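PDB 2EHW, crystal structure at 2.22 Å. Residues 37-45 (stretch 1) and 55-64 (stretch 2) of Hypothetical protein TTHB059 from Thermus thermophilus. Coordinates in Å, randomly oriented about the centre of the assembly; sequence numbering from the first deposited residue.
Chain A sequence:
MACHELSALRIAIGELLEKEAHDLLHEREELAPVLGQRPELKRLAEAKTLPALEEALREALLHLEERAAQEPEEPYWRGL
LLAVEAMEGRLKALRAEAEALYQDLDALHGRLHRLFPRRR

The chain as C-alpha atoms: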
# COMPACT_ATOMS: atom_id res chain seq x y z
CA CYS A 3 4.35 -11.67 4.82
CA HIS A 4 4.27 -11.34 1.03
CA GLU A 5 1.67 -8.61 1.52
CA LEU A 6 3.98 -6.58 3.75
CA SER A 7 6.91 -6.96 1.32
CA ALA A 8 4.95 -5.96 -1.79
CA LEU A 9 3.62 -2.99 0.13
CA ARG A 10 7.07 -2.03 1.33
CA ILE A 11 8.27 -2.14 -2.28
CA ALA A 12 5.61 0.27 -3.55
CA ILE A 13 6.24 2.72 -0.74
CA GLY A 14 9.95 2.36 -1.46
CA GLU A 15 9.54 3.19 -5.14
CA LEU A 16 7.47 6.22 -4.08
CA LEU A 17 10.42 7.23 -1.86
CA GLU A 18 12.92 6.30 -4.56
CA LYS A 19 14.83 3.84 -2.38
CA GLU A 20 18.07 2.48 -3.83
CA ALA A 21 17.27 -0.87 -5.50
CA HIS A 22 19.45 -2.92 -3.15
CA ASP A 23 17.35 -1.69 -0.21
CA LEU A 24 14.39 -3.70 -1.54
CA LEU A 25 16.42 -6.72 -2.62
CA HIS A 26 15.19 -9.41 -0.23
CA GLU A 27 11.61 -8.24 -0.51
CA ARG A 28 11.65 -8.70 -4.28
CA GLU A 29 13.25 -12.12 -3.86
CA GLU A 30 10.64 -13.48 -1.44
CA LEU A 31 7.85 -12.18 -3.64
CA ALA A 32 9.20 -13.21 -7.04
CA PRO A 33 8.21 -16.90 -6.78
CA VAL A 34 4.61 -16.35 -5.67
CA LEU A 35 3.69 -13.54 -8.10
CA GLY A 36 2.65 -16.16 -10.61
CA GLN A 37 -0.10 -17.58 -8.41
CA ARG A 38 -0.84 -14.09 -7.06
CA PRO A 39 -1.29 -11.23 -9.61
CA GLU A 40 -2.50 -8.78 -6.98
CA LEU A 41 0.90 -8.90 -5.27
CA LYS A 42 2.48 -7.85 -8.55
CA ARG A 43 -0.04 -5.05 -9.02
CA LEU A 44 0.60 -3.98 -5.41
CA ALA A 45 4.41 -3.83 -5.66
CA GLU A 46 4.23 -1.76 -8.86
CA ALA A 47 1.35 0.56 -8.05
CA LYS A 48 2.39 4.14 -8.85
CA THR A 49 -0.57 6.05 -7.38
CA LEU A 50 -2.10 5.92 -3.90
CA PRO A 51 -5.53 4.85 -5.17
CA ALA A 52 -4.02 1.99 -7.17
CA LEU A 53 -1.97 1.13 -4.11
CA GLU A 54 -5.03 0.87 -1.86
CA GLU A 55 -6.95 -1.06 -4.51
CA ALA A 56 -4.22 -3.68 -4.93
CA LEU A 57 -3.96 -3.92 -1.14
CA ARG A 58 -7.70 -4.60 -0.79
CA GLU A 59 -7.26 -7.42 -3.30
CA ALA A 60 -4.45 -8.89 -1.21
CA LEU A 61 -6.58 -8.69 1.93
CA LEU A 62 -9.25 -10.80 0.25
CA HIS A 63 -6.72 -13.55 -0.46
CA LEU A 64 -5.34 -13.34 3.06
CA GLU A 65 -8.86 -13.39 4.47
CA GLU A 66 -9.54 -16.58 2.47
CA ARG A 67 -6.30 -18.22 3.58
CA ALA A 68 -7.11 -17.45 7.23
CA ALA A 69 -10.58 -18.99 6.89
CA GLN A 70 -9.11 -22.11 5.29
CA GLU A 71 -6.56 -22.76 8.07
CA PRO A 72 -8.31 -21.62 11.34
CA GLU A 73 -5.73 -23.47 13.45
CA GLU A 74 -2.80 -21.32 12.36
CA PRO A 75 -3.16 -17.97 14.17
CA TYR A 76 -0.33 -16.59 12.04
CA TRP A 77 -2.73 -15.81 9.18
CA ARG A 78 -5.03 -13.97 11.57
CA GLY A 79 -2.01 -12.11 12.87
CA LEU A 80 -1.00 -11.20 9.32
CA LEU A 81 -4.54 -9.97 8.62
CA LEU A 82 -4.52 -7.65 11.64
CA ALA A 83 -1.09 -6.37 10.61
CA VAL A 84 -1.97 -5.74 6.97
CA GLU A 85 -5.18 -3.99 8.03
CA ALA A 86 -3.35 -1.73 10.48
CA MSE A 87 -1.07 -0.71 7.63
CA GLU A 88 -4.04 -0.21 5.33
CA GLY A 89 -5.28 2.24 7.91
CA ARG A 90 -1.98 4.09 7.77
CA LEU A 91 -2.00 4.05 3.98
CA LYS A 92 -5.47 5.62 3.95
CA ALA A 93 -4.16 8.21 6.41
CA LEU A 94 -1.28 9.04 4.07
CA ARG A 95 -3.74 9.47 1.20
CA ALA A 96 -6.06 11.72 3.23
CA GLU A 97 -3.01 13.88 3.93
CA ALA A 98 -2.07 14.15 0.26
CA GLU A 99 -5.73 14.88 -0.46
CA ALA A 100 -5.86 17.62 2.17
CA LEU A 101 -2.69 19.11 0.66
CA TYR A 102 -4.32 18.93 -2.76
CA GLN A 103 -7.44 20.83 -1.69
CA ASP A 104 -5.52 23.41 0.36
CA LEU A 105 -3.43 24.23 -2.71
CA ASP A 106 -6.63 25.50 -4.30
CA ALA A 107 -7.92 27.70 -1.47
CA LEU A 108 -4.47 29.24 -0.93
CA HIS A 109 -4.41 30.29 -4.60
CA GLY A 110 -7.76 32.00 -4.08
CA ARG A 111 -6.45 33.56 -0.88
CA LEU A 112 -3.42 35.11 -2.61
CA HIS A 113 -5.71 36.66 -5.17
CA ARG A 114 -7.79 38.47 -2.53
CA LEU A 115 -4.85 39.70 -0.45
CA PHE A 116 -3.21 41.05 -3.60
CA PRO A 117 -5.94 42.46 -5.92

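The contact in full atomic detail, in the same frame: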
# COMPACT_ATOMS: atom_id res chain seq x y z
N GLN A 37 1.18 -17.17 -8.98
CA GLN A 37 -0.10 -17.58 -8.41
C GLN A 37 -0.87 -16.40 -7.83
O GLN A 37 -2.08 -16.51 -7.59
CB GLN A 37 0.12 -18.63 -7.32
CG GLN A 37 0.55 -20.01 -7.82
CD GLN A 37 -0.54 -20.71 -8.63
OE1 GLN A 37 -1.71 -20.72 -8.24
NE2 GLN A 37 -0.16 -21.31 -9.75
N ARG A 38 -0.19 -15.27 -7.62
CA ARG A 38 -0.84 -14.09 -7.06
C ARG A 38 -0.56 -12.77 -7.79
O ARG A 38 0.37 -12.04 -7.45
CB ARG A 38 -0.48 -13.96 -5.58
CG ARG A 38 -0.87 -15.19 -4.78
CD ARG A 38 -0.79 -14.92 -3.30
NE ARG A 38 -1.64 -13.80 -2.93
CZ ARG A 38 -1.62 -13.23 -1.73
NH1 ARG A 38 -0.80 -13.70 -0.80
NH2 ARG A 38 -2.42 -12.20 -1.46
N PRO A 39 -1.39 -12.44 -8.79
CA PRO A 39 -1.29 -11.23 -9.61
C PRO A 39 -1.45 -9.93 -8.83
O PRO A 39 -0.87 -8.91 -9.18
CB PRO A 39 -2.41 -11.40 -10.64
CG PRO A 39 -2.80 -12.87 -10.56
CD PRO A 39 -2.63 -13.18 -9.11
N GLU A 40 -2.25 -9.98 -7.77
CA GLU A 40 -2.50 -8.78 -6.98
C GLU A 40 -1.21 -8.31 -6.31
O GLU A 40 -0.99 -7.11 -6.16
CB GLU A 40 -3.59 -9.03 -5.93
CG GLU A 40 -3.15 -9.88 -4.76
CD GLU A 40 -3.27 -11.36 -5.02
OE1 GLU A 40 -3.24 -11.77 -6.20
OE2 GLU A 40 -3.39 -12.12 -4.04
N LEU A 41 -0.36 -9.25 -5.91
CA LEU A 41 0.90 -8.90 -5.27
C LEU A 41 1.75 -8.12 -6.26
O LEU A 41 2.41 -7.15 -5.89
CB LEU A 41 1.62 -10.16 -4.79
CG LEU A 41 0.98 -10.89 -3.61
CD1 LEU A 41 1.68 -12.22 -3.36
CD2 LEU A 41 1.06 -10.01 -2.36
N LYS A 42 1.72 -8.54 -7.52
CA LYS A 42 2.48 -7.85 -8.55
C LYS A 42 1.92 -6.45 -8.75
O LYS A 42 2.67 -5.48 -8.83
CB LYS A 42 2.44 -8.60 -9.88
CG LYS A 42 3.16 -7.84 -11.00
CD LYS A 42 3.24 -8.62 -12.30
CE LYS A 42 4.06 -7.84 -13.32
NZ LYS A 42 4.19 -8.55 -14.62
N ARG A 43 0.60 -6.35 -8.84
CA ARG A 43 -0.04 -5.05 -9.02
C ARG A 43 0.26 -4.14 -7.82
O ARG A 43 0.41 -2.93 -7.99
CB ARG A 43 -1.55 -5.20 -9.16
CG ARG A 43 -2.03 -5.67 -10.52
CD ARG A 43 -3.54 -5.53 -10.63
NE ARG A 43 -4.26 -6.56 -9.89
CZ ARG A 43 -4.34 -7.84 -10.26
NH1 ARG A 43 -5.01 -8.71 -9.53
NH2 ARG A 43 -3.74 -8.23 -11.38
N LEU A 44 0.32 -4.73 -6.63
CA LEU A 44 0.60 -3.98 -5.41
C LEU A 44 2.03 -3.41 -5.41
O LEU A 44 2.22 -2.21 -5.20
CB LEU A 44 0.39 -4.88 -4.18
CG LEU A 44 0.63 -4.31 -2.77
CD1 LEU A 44 -0.14 -3.01 -2.61
CD2 LEU A 44 0.20 -5.32 -1.72
N ALA A 45 3.01 -4.27 -5.65
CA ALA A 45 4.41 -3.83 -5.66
C ALA A 45 4.71 -2.75 -6.70
O ALA A 45 5.59 -1.93 -6.49
CB ALA A 45 5.33 -5.04 -5.88
N GLU A 55 -6.17 -0.05 -3.81
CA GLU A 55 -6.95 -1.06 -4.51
C GLU A 55 -6.23 -2.41 -4.51
O GLU A 55 -6.81 -3.42 -4.13
CB GLU A 55 -7.25 -0.62 -5.96
CG GLU A 55 -8.36 -1.44 -6.64
CD GLU A 55 -8.69 -0.95 -8.04
OE1 GLU A 55 -7.82 -1.05 -8.94
OE2 GLU A 55 -9.82 -0.46 -8.26
N ALA A 56 -4.97 -2.42 -4.92
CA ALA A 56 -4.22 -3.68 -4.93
C ALA A 56 -4.14 -4.29 -3.53
O ALA A 56 -4.16 -5.51 -3.37
CB ALA A 56 -2.82 -3.46 -5.48
N LEU A 57 -4.05 -3.43 -2.51
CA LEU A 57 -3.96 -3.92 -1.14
C LEU A 57 -5.26 -4.61 -0.72
O LEU A 57 -5.24 -5.64 -0.06
CB LEU A 57 -3.64 -2.78 -0.17
CG LEU A 57 -3.40 -3.17 1.30
CD1 LEU A 57 -2.43 -4.35 1.38
CD2 LEU A 57 -2.85 -1.98 2.06
N ARG A 58 -6.39 -4.02 -1.12
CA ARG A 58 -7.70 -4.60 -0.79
C ARG A 58 -7.80 -5.99 -1.41
O ARG A 58 -8.36 -6.91 -0.80
CB ARG A 58 -8.83 -3.69 -1.29
CG ARG A 58 -9.32 -2.72 -0.21
CD ARG A 58 -10.56 -1.92 -0.64
NE ARG A 58 -10.20 -0.64 -1.22
CZ ARG A 58 -10.26 -0.36 -2.52
NH1 ARG A 58 -10.66 -1.27 -3.40
NH2 ARG A 58 -9.90 0.84 -2.94
N GLU A 59 -7.26 -6.13 -2.62
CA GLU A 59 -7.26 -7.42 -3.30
C GLU A 59 -6.48 -8.43 -2.46
O GLU A 59 -6.93 -9.55 -2.23
CB GLU A 59 -6.61 -7.31 -4.68
CG GLU A 59 -7.51 -6.83 -5.81
CD GLU A 59 -6.98 -7.23 -7.19
OE1 GLU A 59 -6.08 -6.55 -7.72
OE2 GLU A 59 -7.47 -8.24 -7.73
N ALA A 60 -5.30 -8.02 -2.01
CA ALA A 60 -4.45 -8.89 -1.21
C ALA A 60 -5.12 -9.28 0.10
O ALA A 60 -4.92 -10.40 0.59
CB ALA A 60 -3.11 -8.22 -0.95
N LEU A 61 -5.91 -8.38 0.68
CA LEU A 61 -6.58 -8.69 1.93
C LEU A 61 -7.65 -9.76 1.71
O LEU A 61 -7.92 -10.57 2.60
CB LEU A 61 -7.19 -7.42 2.56
CG LEU A 61 -6.20 -6.52 3.32
CD1 LEU A 61 -6.85 -5.19 3.70
CD2 LEU A 61 -5.71 -7.25 4.57
N LEU A 62 -8.25 -9.79 0.53
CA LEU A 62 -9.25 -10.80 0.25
C LEU A 62 -8.57 -12.16 0.29
O LEU A 62 -9.03 -13.08 0.96
CB LEU A 62 -9.89 -10.58 -1.13
CG LEU A 62 -10.97 -11.60 -1.53
CD1 LEU A 62 -12.04 -11.68 -0.46
CD2 LEU A 62 -11.60 -11.20 -2.85
N HIS A 63 -7.45 -12.28 -0.42
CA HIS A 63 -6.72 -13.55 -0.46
C HIS A 63 -6.33 -13.99 0.94
O HIS A 63 -6.53 -15.13 1.33
CB HIS A 63 -5.48 -13.41 -1.34
CG HIS A 63 -4.72 -14.69 -1.52
ND1 HIS A 63 -3.90 -15.21 -0.55
CD2 HIS A 63 -4.68 -15.56 -2.56
CE1 HIS A 63 -3.38 -16.35 -0.98
NE2 HIS A 63 -3.84 -16.59 -2.20
N LEU A 64 -5.77 -13.06 1.70
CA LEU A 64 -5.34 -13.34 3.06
C LEU A 64 -6.54 -13.75 3.91
O LEU A 64 -6.46 -14.66 4.74
CB LEU A 64 -4.67 -12.11 3.64
CG LEU A 64 -3.86 -12.24 4.92
CD1 LEU A 64 -2.83 -13.36 4.79
CD2 LEU A 64 -3.17 -10.90 5.18

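The helix of residues 55-64 packs against the helix of residues 39-45 in a nearly antiparallel arrangement: the N-to-C directions differ by 151°, the axes approach to 8.4 Å, and about 480 Å² of surface is buried, both sides summed. Because the directions oppose, moving forward along stretch 2 means moving backward along stretch 1, from Leu44 to Arg38.

Glu55 opens stretch 2 without contact. At Ala56 the backbones draw nearest, its CA lying 4.9 Å from the CA of Leu44. Its CB points toward the other helix and sits 3.5 Å from Leu44 CA and 3.7 Å from Leu44 CB, so that a lone methyl group fills the narrow space between the backbones. The same CB lies 4.1 Å from Glu40 O and 3.9 Å from Arg43 C, which places it against main chain as well as side chain.

Leu57 directs its CA-to-CB bond away, yet its CD1 still meets Leu44 CD2 at 4.2 Å. Leu44, with chi1 t and chi2 p, thus adds a branched apolar end to its CB contact with Ala56. Arg58 is out of reach and remains exposed.

Glu59 supplies the polar clamp. Arg43 NE donates to Glu59 OE1 at 2.8 Å with an N-H...O angle of 151°, the shortest bond of a salt bridge in which Arg43 NH1 also donates to Glu59 OE1 at 3.0 Å and, weakly, to Glu59 OE2 at 3.1 Å. The carboxylate oxygen OE1 lies at the guanidinium edge, near its plane, where the N-H groups point. Nearer the backbone, Glu59 CB packs 3.7 Å from Glu40 CB.

Ala60 is buried, and its small side chain allows close approach: Glu40 CG comes to 3.9 Å from Ala60 CA, while Leu44 CD2 lies 4.5 Å from Ala60 CB. The side chain of Glu40 is a knob in the hole formed by Ala56, Glu59, Ala60 and His63. Its charge is met within its own stretch, where Arg38 NE and NH2 donate to Glu40 OE2 at 2.7 and 2.8 Å.

Leu61 and Leu62 make no contact. At His63, chi1 t and chi2 -77° present a ring face to Arg38, whose guanidinium lies flat on it, centres 3.5 Å apart and planes at 10°. Arg38 CZ is 3.2 Å from His63 ND1, and Arg38 CD adds a CH-pi contact 3.8 Å from the ring centroid. Stacking leaves the guanidinium edge free for Glu40, so one arginine serves both neighbours. Leu64 ends the stretch beyond direct contact.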